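Local atomic coordinates of RagB/SusD domain protein (Flavobacterium johnsoniae, PDB entry 5J5U), a protein that binds chitin and, as a SusD homolog of a chitin utilization locus, probably captures chitin chains at the outer membrane for uptake. Residues D121-E126 / V136-D141; S197-A202 / K478-V483. All coordinates share one frame; numbering follows the deposited sequence.

Contact 1 folds the loop between helices 98-119 and 143-160 back on itself, while contact 2 brings the C-terminal tail against the turn leading into helix 201-214, across 275 intervening residues. Their chemistry differs accordingly. In contact 1, partly buried, backbone and carboxylate hydrogen bonds, a salt bridge and a water surround Asp-141, with proline and tyrosine packed beside them. Contact 2 is a smaller surface contact of valine methyls on tryptophan, its two backbones joined through one water. The centres lie about 21 Å apart and the nearest atoms about 5 Å, so the two do not touch, yet both reach helix 143-160: Gln-143 bonds to Asp-121 of contact 1 and to Trp-481 of contact 2.

Contact 1. Residues D121-E126 / V136-D141; sequences DVPYSE and VTPKYD
The carboxylate of Asp-141 takes two bonds from Ser-125, both on the syn side: the backbone N reaches OD2 at 2.9 Å, nearly straight at 171°, and Ser-125 OG, set between its own backbone N and carbonyl carbon (chi1 68°), donates to OD1. Lys-139 NZ meets that same OD1 from above the carboxylate plane in a 3.1 Å salt bridge, and an ordered water donates a further bond to it. An alanine in place of Asp-141 would probably leave the Ser-125 N-H and the Lys-139 ammonium without their mate and set the Ser-125 hydroxyl free to turn. The water also accepts from Tyr-124 N and Glu-126 N and donates to Lys-139 O, tying together the two limbs of this loop, which joins helices 98-119 and 143-160 in the helical SusD-like fold. Farther along, Glu-126 OE1 receives Lys-139 N at 2.9 Å, from above its carboxylate plane. Pro-123 CD sits over the centre of the Tyr-140 ring, 3.6 Å from the centroid, in a CH-pi contact, and Asp-141 N bonds to Val-122 O at 3.0 Å. Outward, Tyr-140 OH is held by Glu-454, and Asp-121 accepts from Gln-143 N through OD1 and forms a salt bridge with Arg-468 through OD2.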
ATOM      1  N   ASP A 121       7.731  14.522  -7.428  1.00 10.18           N
ATOM      2  CA  ASP A 121       7.174  15.869  -7.470  1.00 11.89           C
ATOM      3  C   ASP A 121       5.941  15.851  -8.365  1.00 12.97           C
ATOM      4  O   ASP A 121       5.994  15.359  -9.479  1.00 11.54           O
ATOM      5  CB  ASP A 121       8.177  16.906  -7.998  1.00 14.13           C
ATOM      6  CG  ASP A 121       9.391  17.103  -7.084  1.00 18.29           C
ATOM      7  OD1 ASP A 121       9.442  16.570  -5.955  1.00 17.15           O
ATOM      8  OD2 ASP A 121      10.316  17.820  -7.513  1.00 20.58           O
ATOM      9  N   VAL A 122       4.820  16.356  -7.871  1.00 14.41           N
ATOM     10  CA  VAL A 122       3.566  16.318  -8.632  1.00 11.92           C
ATOM     11  C   VAL A 122       2.747  17.580  -8.380  1.00 14.75           C
ATOM     12  O   VAL A 122       2.877  18.207  -7.330  1.00 16.32           O
ATOM     13  CB  VAL A 122       2.679  15.084  -8.258  1.00 10.70           C
ATOM     14  CG1 VAL A 122       3.371  13.767  -8.570  1.00 10.67           C
ATOM     15  CG2 VAL A 122       2.264  15.154  -6.815  1.00  9.14           C
ATOM     16  N   PRO A 123       1.884  17.950  -9.335  1.00 14.88           N
ATOM     17  CA  PRO A 123       0.916  19.014  -9.021  1.00 16.48           C
ATOM     18  C   PRO A 123       0.057  18.660  -7.796  1.00 17.72           C
ATOM     19  O   PRO A 123      -0.521  17.559  -7.673  1.00 12.39           O
ATOM     20  CB  PRO A 123       0.059  19.114 -10.294  1.00 12.89           C
ATOM     21  CG  PRO A 123       0.953  18.602 -11.387  1.00 14.53           C
ATOM     22  CD  PRO A 123       1.863  17.560 -10.758  1.00 13.79           C
ATOM     23  N   TYR A 124       0.015  19.585  -6.849  1.00 18.07           N
ATOM     24  CA  TYR A 124      -0.793  19.359  -5.659  1.00 18.39           C
ATOM     25  C   TYR A 124      -1.458  20.684  -5.249  1.00 18.72           C
ATOM     26  O   TYR A 124      -2.652  20.887  -5.486  1.00 17.19           O
ATOM     27  CB  TYR A 124       0.065  18.764  -4.543  1.00 14.21           C
ATOM     28  CG  TYR A 124      -0.674  18.427  -3.282  1.00 14.07           C
ATOM     29  CD1 TYR A 124      -1.879  17.737  -3.323  1.00 14.55           C
ATOM     30  CD2 TYR A 124      -0.152  18.767  -2.037  1.00 16.48           C
ATOM     31  CE1 TYR A 124      -2.567  17.424  -2.154  1.00 18.17           C
ATOM     32  CE2 TYR A 124      -0.824  18.453  -0.857  1.00 13.79           C
ATOM     33  CZ  TYR A 124      -2.035  17.781  -0.925  1.00 22.03           C
ATOM     34  OH  TYR A 124      -2.716  17.451   0.235  1.00 21.37           O
ATOM     35  N   SER A 125      -0.667  21.588  -4.688  1.00 18.14           N
ATOM     36  CA  SER A 125      -1.162  22.883  -4.226  1.00 21.35           C
ATOM     37  C   SER A 125      -1.955  23.632  -5.296  1.00 20.79           C
ATOM     38  O   SER A 125      -2.957  24.264  -4.986  1.00 31.80           O
ATOM     39  CB  SER A 125       0.008  23.737  -3.726  1.00 20.71           C
ATOM     40  OG  SER A 125       0.857  24.106  -4.801  1.00 24.59           O
ATOM     41  N   GLU A 126      -1.553  23.517  -6.556  1.00 20.59           N
ATOM     42  CA  GLU A 126      -2.293  24.152  -7.662  1.00 22.03           C
ATOM     43  C   GLU A 126      -3.127  23.169  -8.487  1.00 24.40           C
ATOM     44  O   GLU A 126      -3.490  23.462  -9.628  1.00 24.78           O
ATOM     45  CB  GLU A 126      -1.334  24.882  -8.594  1.00 19.26           C
ATOM     46  CG  GLU A 126      -0.516  25.935  -7.892  1.00 17.85           C
ATOM     47  CD  GLU A 126       0.458  26.617  -8.828  1.00 27.05           C
ATOM     48  OE1 GLU A 126       0.522  26.223 -10.017  1.00 21.87           O
ATOM     49  OE2 GLU A 126       1.168  27.538  -8.363  1.00 29.55           O
ATOM     50  N   VAL A 136      -4.754  25.515 -15.759  1.00 42.54           N
ATOM     51  CA  VAL A 136      -4.354  24.743 -16.933  1.00 40.84           C
ATOM     52  C   VAL A 136      -2.869  24.362 -16.888  1.00 44.36           C
ATOM     53  O   VAL A 136      -2.473  23.343 -17.469  1.00 45.87           O
ATOM     54  CB  VAL A 136      -4.651  25.507 -18.257  1.00 35.21           C
ATOM     55  CG1 VAL A 136      -6.147  25.471 -18.618  1.00 39.55           C
ATOM     56  CG2 VAL A 136      -4.096  26.941 -18.202  1.00 34.58           C
ATOM     57  N   THR A 137      -2.044  25.161 -16.207  1.00 38.30           N
ATOM     58  CA  THR A 137      -0.628  24.811 -16.064  1.00 32.41           C
ATOM     59  C   THR A 137      -0.135  24.823 -14.609  1.00 32.10           C
ATOM     60  O   THR A 137       0.678  25.673 -14.239  1.00 27.83           O
ATOM     61  CB  THR A 137       0.279  25.757 -16.880  1.00 24.79           C
ATOM     62  OG1 THR A 137       0.235  27.085 -16.338  1.00 29.61           O
ATOM     63  CG2 THR A 137      -0.109  25.764 -18.361  1.00 20.78           C
ATOM     64  N   PRO A 138      -0.611  23.875 -13.783  1.00 24.71           N
ATOM     65  CA  PRO A 138      -0.173  23.827 -12.379  1.00 25.41           C
ATOM     66  C   PRO A 138       1.275  23.390 -12.233  1.00 21.00           C
ATOM     67  O   PRO A 138       1.730  22.494 -12.957  1.00 20.32           O
ATOM     68  CB  PRO A 138      -1.102  22.780 -11.762  1.00 27.27           C
ATOM     69  CG  PRO A 138      -1.381  21.853 -12.895  1.00 29.30           C
ATOM     70  CD  PRO A 138      -1.464  22.726 -14.131  1.00 23.91           C
ATOM     71  N   LYS A 139       1.982  23.999 -11.287  1.00 20.10           N
ATOM     72  CA  LYS A 139       3.367  23.636 -11.001  1.00 22.24           C
ATOM     73  C   LYS A 139       3.435  22.280 -10.304  1.00 20.83           C
ATOM     74  O   LYS A 139       2.430  21.783  -9.778  1.00 17.27           O
ATOM     75  CB  LYS A 139       4.041  24.716 -10.147  1.00 18.94           C
ATOM     76  CG  LYS A 139       3.521  24.786  -8.715  1.00 24.16           C
ATOM     77  CD  LYS A 139       4.071  26.009  -8.001  1.00 22.58           C
ATOM     78  CE  LYS A 139       3.475  26.203  -6.606  1.00 22.45           C
ATOM     79  NZ  LYS A 139       4.206  25.437  -5.534  1.00 22.20           N
ATOM     80  N   TYR A 140       4.616  21.669 -10.337  1.00 19.43           N
ATOM     81  CA  TYR A 140       4.874  20.422  -9.618  1.00 17.56           C
ATOM     82  C   TYR A 140       5.463  20.801  -8.278  1.00 16.32           C
ATOM     83  O   TYR A 140       6.496  21.447  -8.250  1.00 18.57           O
ATOM     84  CB  TYR A 140       5.835  19.521 -10.403  1.00 14.61           C
ATOM     85  CG  TYR A 140       5.261  18.895 -11.671  1.00 17.40           C
ATOM     86  CD1 TYR A 140       4.669  19.685 -12.668  1.00 16.22           C
ATOM     87  CD2 TYR A 140       5.353  17.516 -11.891  1.00 17.72           C
ATOM     88  CE1 TYR A 140       4.157  19.126 -13.827  1.00 14.02           C
ATOM     89  CE2 TYR A 140       4.844  16.940 -13.050  1.00 19.42           C
ATOM     90  CZ  TYR A 140       4.241  17.752 -14.010  1.00 20.39           C
ATOM     91  OH  TYR A 140       3.728  17.191 -15.142  1.00 14.53           O
ATOM     92  N   ASP A 141       4.795  20.488  -7.170  1.00 18.77           N
ATOM     93  CA  ASP A 141       5.388  20.792  -5.855  1.00 18.62           C
ATOM     94  C   ASP A 141       6.558  19.861  -5.585  1.00 20.09           C
ATOM     95  O   ASP A 141       6.486  18.670  -5.905  1.00 21.22           O
ATOM     96  CB  ASP A 141       4.394  20.653  -4.698  1.00 17.00           C
ATOM     97  CG  ASP A 141       3.152  21.505  -4.865  1.00 15.55           C
ATOM     98  OD1 ASP A 141       3.160  22.478  -5.638  1.00 18.17           O
ATOM     99  OD2 ASP A 141       2.146  21.197  -4.196  1.00 20.18           O
TER
HETATM  100  O   HOH W   1       0.931  22.176  -7.404  1.00 15.36           O

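Contact 2. Residues S197-A202 / K478-V483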
ATOM      1  N   SER A 197      12.290   8.738   7.048  1.00 19.77           N
ATOM      2  CA  SER A 197      13.293   8.455   8.073  1.00 20.12           C
ATOM      3  C   SER A 197      14.705   8.577   7.508  1.00 22.60           C
ATOM      4  O   SER A 197      15.617   9.008   8.206  1.00 22.23           O
ATOM      5  CB  SER A 197      13.098   7.050   8.659  1.00 17.18           C
ATOM      6  OG  SER A 197      13.311   6.061   7.667  1.00 17.74           O
ATOM      7  N   GLU A 198      14.873   8.215   6.237  1.00 19.41           N
ATOM      8  CA  GLU A 198      16.190   8.216   5.622  1.00 23.89           C
ATOM      9  C   GLU A 198      16.588   9.598   5.133  1.00 21.57           C
ATOM     10  O   GLU A 198      17.774   9.962   5.166  1.00 27.42           O
ATOM     11  CB  GLU A 198      16.251   7.213   4.466  1.00 21.16           C
ATOM     12  CG  GLU A 198      15.873   5.808   4.870  1.00 18.48           C
ATOM     13  CD  GLU A 198      16.512   5.382   6.193  1.00 25.43           C
ATOM     14  OE1 GLU A 198      17.705   4.992   6.213  1.00 24.12           O
ATOM     15  OE2 GLU A 198      15.809   5.431   7.229  1.00 29.93           O
ATOM     16  N   VAL A 199      15.625  10.375   4.664  1.00 17.22           N
ATOM     17  CA  VAL A 199      16.004  11.645   4.080  1.00 20.11           C
ATOM     18  C   VAL A 199      16.005  12.776   5.107  1.00 18.09           C
ATOM     19  O   VAL A 199      16.835  13.668   5.048  1.00 26.03           O
ATOM     20  CB  VAL A 199      15.079  12.022   2.893  1.00 19.08           C
ATOM     21  CG1 VAL A 199      13.594  12.078   3.330  1.00 17.02           C
ATOM     22  CG2 VAL A 199      15.545  13.346   2.276  1.00 17.54           C
ATOM     23  N   SER A 200      15.080  12.725   6.055  1.00 21.51           N
ATOM     24  CA  SER A 200      14.934  13.789   7.041  1.00 25.31           C
ATOM     25  C   SER A 200      14.669  13.231   8.423  1.00 23.88           C
ATOM     26  O   SER A 200      13.546  13.370   8.927  1.00 20.62           O
ATOM     27  CB  SER A 200      13.785  14.730   6.654  1.00 19.91           C
ATOM     28  OG  SER A 200      14.001  15.349   5.395  1.00 22.95           O
ATOM     29  N   PRO A 201      15.688  12.591   9.027  1.00 20.29           N
ATOM     30  CA  PRO A 201      15.613  11.885  10.321  1.00 23.70           C
ATOM     31  C   PRO A 201      15.020  12.706  11.470  1.00 22.41           C
ATOM     32  O   PRO A 201      14.278  12.142  12.266  1.00 23.24           O
ATOM     33  CB  PRO A 201      17.072  11.540  10.612  1.00 20.36           C
ATOM     34  CG  PRO A 201      17.704  11.475   9.285  1.00 23.06           C
ATOM     35  CD  PRO A 201      17.029  12.482   8.432  1.00 19.42           C
ATOM     36  N   ALA A 202      15.388  13.983  11.585  1.00 25.17           N
ATOM     37  CA  ALA A 202      14.873  14.860  12.650  1.00 25.74           C
ATOM     38  C   ALA A 202      13.369  15.089  12.524  1.00 24.21           C
ATOM     39  O   ALA A 202      12.606  14.919  13.493  1.00 22.90           O
ATOM     40  CB  ALA A 202      15.598  16.205  12.637  1.00 19.94           C
ATOM     41  N   LYS A 478      14.448   8.541  -9.021  1.00  9.92           N
ATOM     42  CA  LYS A 478      14.147   8.409  -7.588  1.00 17.70           C
ATOM     43  C   LYS A 478      13.255   9.534  -7.098  1.00 21.10           C
ATOM     44  O   LYS A 478      13.404  10.681  -7.530  1.00 17.35           O
ATOM     45  CB  LYS A 478      15.411   8.444  -6.723  1.00 18.68           C
ATOM     46  CG  LYS A 478      16.440   7.374  -6.976  1.00 19.37           C
ATOM     47  CD  LYS A 478      16.278   6.225  -6.036  1.00 23.25           C
ATOM     48  CE  LYS A 478      17.405   5.201  -6.208  1.00 27.25           C
ATOM     49  NZ  LYS A 478      18.739   5.721  -5.777  1.00 42.54           N
ATOM     50  N   VAL A 479      12.369   9.214  -6.156  1.00 17.41           N
ATOM     51  CA  VAL A 479      11.575  10.231  -5.487  1.00 15.81           C
ATOM     52  C   VAL A 479      12.453  10.738  -4.350  1.00 13.74           C
ATOM     53  O   VAL A 479      13.410  10.084  -3.960  1.00 16.76           O
ATOM     54  CB  VAL A 479      10.189   9.684  -4.961  1.00 16.83           C
ATOM     55  CG1 VAL A 479       9.389   9.081  -6.091  1.00  9.37           C
ATOM     56  CG2 VAL A 479      10.388   8.634  -3.873  1.00 14.66           C
ATOM     57  N   TRP A 480      12.129  11.914  -3.843  1.00 16.32           N
ATOM     58  CA  TRP A 480      12.956  12.640  -2.869  1.00 15.16           C
ATOM     59  C   TRP A 480      13.288  11.856  -1.599  1.00 16.38           C
ATOM     60  O   TRP A 480      14.412  11.930  -1.106  1.00 16.35           O
ATOM     61  CB  TRP A 480      12.248  13.972  -2.515  1.00 20.92           C
ATOM     62  CG  TRP A 480      12.720  14.638  -1.261  1.00 20.43           C
ATOM     63  CD1 TRP A 480      13.856  15.376  -1.099  1.00 13.66           C
ATOM     64  CD2 TRP A 480      12.069  14.614   0.018  1.00 16.37           C
ATOM     65  NE1 TRP A 480      13.954  15.815   0.196  1.00 18.20           N
ATOM     66  CE2 TRP A 480      12.870  15.358   0.907  1.00 19.32           C
ATOM     67  CE3 TRP A 480      10.884  14.045   0.492  1.00 19.33           C
ATOM     68  CZ2 TRP A 480      12.528  15.543   2.255  1.00 17.39           C
ATOM     69  CZ3 TRP A 480      10.542  14.225   1.834  1.00 18.92           C
ATOM     70  CH2 TRP A 480      11.359  14.971   2.698  1.00 17.59           C
ATOM     71  N   TRP A 481      12.319  11.116  -1.044  1.00 21.68           N
ATOM     72  CA  TRP A 481      12.582  10.436   0.237  1.00 16.56           C
ATOM     73  C   TRP A 481      13.386   9.144   0.091  1.00 14.58           C
ATOM     74  O   TRP A 481      13.817   8.554   1.074  1.00 13.84           O
ATOM     75  CB  TRP A 481      11.291  10.150   1.014  1.00  9.93           C
ATOM     76  CG  TRP A 481      10.124   9.473   0.319  1.00 11.85           C
ATOM     77  CD1 TRP A 481       8.900  10.025   0.093  1.00 14.43           C
ATOM     78  CD2 TRP A 481      10.050   8.130  -0.184  1.00  9.60           C
ATOM     79  NE1 TRP A 481       8.078   9.128  -0.522  1.00 11.80           N
ATOM     80  CE2 TRP A 481       8.757   7.953  -0.700  1.00 12.57           C
ATOM     81  CE3 TRP A 481      10.936   7.058  -0.216  1.00 14.68           C
ATOM     82  CZ2 TRP A 481       8.337   6.754  -1.276  1.00 15.75           C
ATOM     83  CZ3 TRP A 481      10.524   5.866  -0.783  1.00 14.19           C
ATOM     84  CH2 TRP A 481       9.234   5.723  -1.304  1.00 14.93           C
ATOM     85  N   ASP A 482      13.576   8.717  -1.141  1.00 16.22           N
ATOM     86  CA  ASP A 482      14.338   7.510  -1.451  1.00 19.98           C
ATOM     87  C   ASP A 482      15.814   7.871  -1.705  1.00 21.35           C
ATOM     88  O   ASP A 482      16.208   8.226  -2.820  1.00 22.50           O
ATOM     89  CB  ASP A 482      13.664   6.810  -2.643  1.00 19.07           C
ATOM     90  CG  ASP A 482      14.428   5.591  -3.155  1.00 20.50           C
ATOM     91  OD1 ASP A 482      15.462   5.197  -2.569  1.00 21.40           O
ATOM     92  OD2 ASP A 482      13.943   4.996  -4.152  1.00 16.69           O
ATOM     93  N   VAL A 483      16.615   7.812  -0.645  1.00 24.72           N
ATOM     94  CA  VAL A 483      18.001   8.276  -0.706  1.00 29.93           C
ATOM     95  C   VAL A 483      18.936   7.055  -0.571  1.00 36.36           C
ATOM     96  O   VAL A 483      19.630   6.847   0.425  1.00 43.46           O
ATOM     97  CB  VAL A 483      18.257   9.424   0.361  1.00 26.44           C
ATOM     98  CG1 VAL A 483      17.405  10.680   0.065  1.00 28.61           C
ATOM     99  CG2 VAL A 483      17.982   8.984   1.764  1.00 26.12           C
TER
HETATM  100  O   HOH W   2      13.466   8.466   3.813  1.00 15.84           O
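Glu-198 meets Val-483 through its first side-chain carbon, CB lying 3.7 Å from Val-483 CG2, and the same methyl comes within 3.5 Å of Glu-198 O. Beyond CB the glutamate chain bends at chi2 (-44°) and turns its carboxylate toward Ser-197 and Arg-350: OE2 accepts from Ser-197 OG and forms a salt bridge with Arg-350. Glu-198 N donates to a water at 2.8 Å, which in turn donates to Trp-481 O, a polar link between the two backbones. Val-199 carries most of the packing. Its chi1 of 57° sets CG1 between the backbone N and the carbonyl carbon and CG2 anti to the N, which puts both methyls over one face of the Trp-480 indole: CG1 stands over the six-membered ring, 3.8 Å from its centroid and 17° off the normal, a CH-pi contact, while CG2 lies nearer NE1 and CE2. CG1 also touches Trp-481 CB at 3.8 Å, and Val-199 CB faces Val-483 CG1 at 3.9 Å, so the valine touches both the indole and Val-483. The tail makes a type I beta turn from Val-479 to Asp-482, closed by Asp-482 N to Val-479 O, with the two tryptophans at its central positions. The turn belongs to the C-terminal tail, which in this helical SusD-like fold lies against the link between helices 178-195 and 201-214. Ser-200, at the N-cap position of helix 201-214 though its side chain makes no capping bond, brings OG to 3.5 Å from Trp-480 CZ2. The Trp-481 indole is engaged elsewhere, NE1 bonded to Asp-117.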